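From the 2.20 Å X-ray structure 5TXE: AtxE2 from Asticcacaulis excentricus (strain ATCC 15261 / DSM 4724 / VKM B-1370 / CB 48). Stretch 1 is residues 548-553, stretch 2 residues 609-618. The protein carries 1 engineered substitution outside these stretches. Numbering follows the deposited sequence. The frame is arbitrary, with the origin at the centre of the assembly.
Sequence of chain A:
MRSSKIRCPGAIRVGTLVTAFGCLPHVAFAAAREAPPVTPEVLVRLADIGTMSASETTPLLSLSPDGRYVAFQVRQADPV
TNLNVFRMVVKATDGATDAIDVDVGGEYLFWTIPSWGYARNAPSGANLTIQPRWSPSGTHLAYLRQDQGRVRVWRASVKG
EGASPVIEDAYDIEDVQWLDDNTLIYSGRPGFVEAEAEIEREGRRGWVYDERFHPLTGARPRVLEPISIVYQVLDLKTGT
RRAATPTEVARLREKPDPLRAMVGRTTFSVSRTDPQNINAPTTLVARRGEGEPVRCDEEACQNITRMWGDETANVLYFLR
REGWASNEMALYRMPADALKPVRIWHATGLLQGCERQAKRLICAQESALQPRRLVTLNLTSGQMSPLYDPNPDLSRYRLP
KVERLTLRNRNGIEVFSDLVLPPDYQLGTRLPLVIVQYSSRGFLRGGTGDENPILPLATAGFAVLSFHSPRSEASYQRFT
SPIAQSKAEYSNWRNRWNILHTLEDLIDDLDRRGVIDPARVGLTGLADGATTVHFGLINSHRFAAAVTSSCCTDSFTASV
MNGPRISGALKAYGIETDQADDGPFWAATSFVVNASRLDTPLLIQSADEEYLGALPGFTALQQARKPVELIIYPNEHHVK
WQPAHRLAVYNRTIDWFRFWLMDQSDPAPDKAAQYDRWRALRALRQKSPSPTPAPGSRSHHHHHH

Stretch 1 548-553: TSSCCT
Stretch 2, residues 609-618: EEYLGALPGF

A disulfide between sequence neighbours, closed across a cis peptide bond, forms the centre of this contact: Cys551 SG lies 2.1 Å from Cys552 SG, and the peptide joining the two residues is cis. Cys551 takes chi1 -158° (t) and Cys552 chi1 -67° (m), which bring the two sulfurs together. Stretch 1 is otherwise extended, with phi/psi of -150/163 at Ser550, -156/147 at Cys551 and -134/170 at Cys552; Ser549 interrupts it at -90/-14. Before the disulfide, Thr548 (t) turns its hydroxyl back onto the chain, Thr548 OG1 donating to Ser550 O at 2.9 Å.

Stretch 2 is helical in phi/psi from Tyr611 to Phe618, but its bonding changes along the way. Gly613 N reaches Glu610 O at 3.4 Å, a weak bond; Ala614 N to Tyr611 O is 2.8 Å and Leu615 N to Leu612 O 3.1 Å, all i to i-3. Phe618 N to Ala614 O, 2.8 Å, is i to i-4.

The register sets Cys551 CA 4.6 Å from Ala614 CA and Ser550 CA 6.7 Å from Glu610 CA. Small residues permit this approach. Cys551 CB packs on Ala614 CB at 3.8 Å, while Cys552 SG lies 4.1 Å from Ala614 CA and 4.2 Å from Gly617 CA. An ideal CB on Gly617 would come 2.8 Å from Cys552 SG, a clash; one on Gly613 would be a tight 3.1 Å from Cys551 O. Glycine at both positions leaves the room that the disulfide and the carbonyl occupy.

No direct hydrogen bond crosses the interface. Cys551 O is 3.2 Å from Ala614 N, but the angle is poor, and that amide already donates to Tyr611 O. Water supplies the polar links instead. Water 4 donates to both Cys551 O and Glu610 O, each at 2.7 Å. Water 3 accepts from Cys551 N at 3.1 Å and donates weakly to Glu610 O at 3.0 Å.

Glu610 (chi1 m, chi2 t, chi3 -47°) points toward stretch 1, its OE1 3.6 Å from Ser550 CB. Water 1 joins Ser549 OG (2.8 Å) to Glu610 OE1 (2.7 Å), and water 2 lies 2.7 Å from Ser549 O and 2.5 Å from Glu610 OE1. Glu610 OE2 is hydrogen-bonded elsewhere in the structure. The long carboxylate thus serves a buried, hydrated site; Ser549 and Ser550 both adopt p rotamers.

The stretches bury 247 Å² together, with Cys551 and Cys552 contributing 49 and 47 Å². Tyr611, Leu612 and Leu615 direct CA-to-CB away from stretch 1.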

# COMPACT_ATOMS: atom_id res chain seq x y z
N THR A 548 -11.13 -12.05 7.31
CA THR A 548 -9.78 -12.01 6.73
C THR A 548 -9.88 -12.09 5.20
O THR A 548 -10.83 -12.66 4.69
CB THR A 548 -8.90 -13.11 7.32
OG1 THR A 548 -7.61 -13.01 6.78
CG2 THR A 548 -9.36 -14.52 6.94
N SER A 549 -8.93 -11.55 4.49
CA SER A 549 -8.92 -11.63 3.03
C SER A 549 -8.19 -12.87 2.52
O SER A 549 -8.30 -13.22 1.36
CB SER A 549 -8.22 -10.44 2.46
OG SER A 549 -6.84 -10.56 2.74
N SER A 550 -7.44 -13.52 3.38
CA SER A 550 -6.74 -14.71 3.01
C SER A 550 -6.56 -15.68 4.18
O SER A 550 -6.72 -15.32 5.35
CB SER A 550 -5.37 -14.38 2.45
OG SER A 550 -4.57 -13.75 3.45
N CYS A 551 -6.25 -16.92 3.83
CA CYS A 551 -5.94 -17.96 4.76
C CYS A 551 -5.06 -18.96 3.94
O CYS A 551 -5.20 -19.04 2.70
CB CYS A 551 -7.24 -18.56 5.28
SG CYS A 551 -7.07 -19.42 6.87
N CYS A 552 -4.09 -19.64 4.55
CA CYS A 552 -3.87 -19.66 6.02
C CYS A 552 -2.42 -19.45 6.36
O CYS A 552 -1.54 -19.46 5.48
CB CYS A 552 -4.31 -21.02 6.57
SG CYS A 552 -6.10 -21.25 6.43
N THR A 553 -2.15 -19.26 7.63
CA THR A 553 -0.77 -19.20 8.07
C THR A 553 -0.35 -20.57 8.54
O THR A 553 -0.50 -20.90 9.76
CB THR A 553 -0.60 -18.13 9.16
OG1 THR A 553 -1.19 -16.90 8.73
CG2 THR A 553 0.85 -17.98 9.48
N GLU A 609 -6.96 -16.26 -6.70
CA GLU A 609 -5.51 -16.47 -6.76
C GLU A 609 -4.90 -16.82 -5.38
O GLU A 609 -3.75 -17.24 -5.31
CB GLU A 609 -4.90 -15.22 -7.34
CG GLU A 609 -3.42 -15.22 -7.56
CD GLU A 609 -2.95 -14.08 -8.49
OE1 GLU A 609 -2.45 -13.06 -7.96
OE2 GLU A 609 -3.10 -14.20 -9.73
N GLU A 610 -5.67 -16.76 -4.29
CA GLU A 610 -5.16 -17.18 -2.99
C GLU A 610 -5.99 -18.22 -2.32
O GLU A 610 -5.57 -18.73 -1.27
CB GLU A 610 -5.05 -15.98 -2.03
CG GLU A 610 -4.06 -14.93 -2.50
CD GLU A 610 -3.84 -13.81 -1.48
OE1 GLU A 610 -4.83 -13.24 -0.90
OE2 GLU A 610 -2.66 -13.44 -1.30
N TYR A 611 -7.14 -18.57 -2.88
CA TYR A 611 -8.04 -19.44 -2.13
C TYR A 611 -7.54 -20.83 -1.87
O TYR A 611 -7.98 -21.43 -0.89
CB TYR A 611 -9.45 -19.52 -2.75
CG TYR A 611 -9.73 -20.67 -3.67
CD1 TYR A 611 -9.16 -20.76 -4.92
CD2 TYR A 611 -10.63 -21.63 -3.33
CE1 TYR A 611 -9.42 -21.84 -5.76
CE2 TYR A 611 -10.94 -22.69 -4.17
CZ TYR A 611 -10.32 -22.80 -5.38
OH TYR A 611 -10.60 -23.86 -6.19
N LEU A 612 -6.67 -21.38 -2.73
CA LEU A 612 -6.27 -22.74 -2.58
C LEU A 612 -5.62 -22.98 -1.22
O LEU A 612 -5.83 -24.03 -0.60
CB LEU A 612 -5.27 -23.14 -3.65
CG LEU A 612 -5.86 -23.30 -5.07
CD1 LEU A 612 -4.77 -23.62 -6.07
CD2 LEU A 612 -6.89 -24.38 -5.06
N GLY A 613 -4.86 -21.99 -0.79
CA GLY A 613 -4.24 -21.94 0.52
C GLY A 613 -5.18 -22.06 1.69
O GLY A 613 -4.79 -22.58 2.75
N ALA A 614 -6.43 -21.69 1.48
CA ALA A 614 -7.37 -21.69 2.54
C ALA A 614 -8.02 -23.05 2.73
O ALA A 614 -8.63 -23.33 3.78
CB ALA A 614 -8.45 -20.66 2.29
N LEU A 615 -7.89 -23.91 1.74
CA LEU A 615 -8.73 -25.07 1.72
C LEU A 615 -8.50 -26.08 2.82
O LEU A 615 -9.47 -26.56 3.37
CB LEU A 615 -8.71 -25.71 0.34
CG LEU A 615 -9.40 -24.87 -0.75
CD1 LEU A 615 -9.34 -25.60 -2.07
CD2 LEU A 615 -10.87 -24.59 -0.43
N PRO A 616 -7.27 -26.49 3.09
CA PRO A 616 -7.17 -27.47 4.20
C PRO A 616 -7.74 -26.94 5.52
O PRO A 616 -8.54 -27.59 6.17
CB PRO A 616 -5.65 -27.73 4.32
CG PRO A 616 -5.17 -27.47 2.93
CD PRO A 616 -6.00 -26.34 2.39
N GLY A 617 -7.36 -25.72 5.86
CA GLY A 617 -7.90 -25.05 7.02
C GLY A 617 -9.39 -24.96 7.01
O GLY A 617 -10.07 -25.32 8.00
N PHE A 618 -9.94 -24.50 5.90
CA PHE A 618 -11.38 -24.39 5.82
C PHE A 618 -12.06 -25.74 6.05
O PHE A 618 -13.06 -25.85 6.72
CB PHE A 618 -11.78 -23.79 4.46
CG PHE A 618 -13.26 -23.71 4.25
CD1 PHE A 618 -13.98 -22.65 4.75
CD2 PHE A 618 -13.92 -24.71 3.60
CE1 PHE A 618 -15.33 -22.58 4.57
CE2 PHE A 618 -15.29 -24.65 3.42
CZ PHE A 618 -15.99 -23.56 3.88
O HOH W 1 -5.05 -11.05 0.60
O HOH W 2 -7.28 -12.80 -1.07
O HOH W 3 -7.07 -17.29 0.85
O HOH W 4 -3.64 -18.47 0.60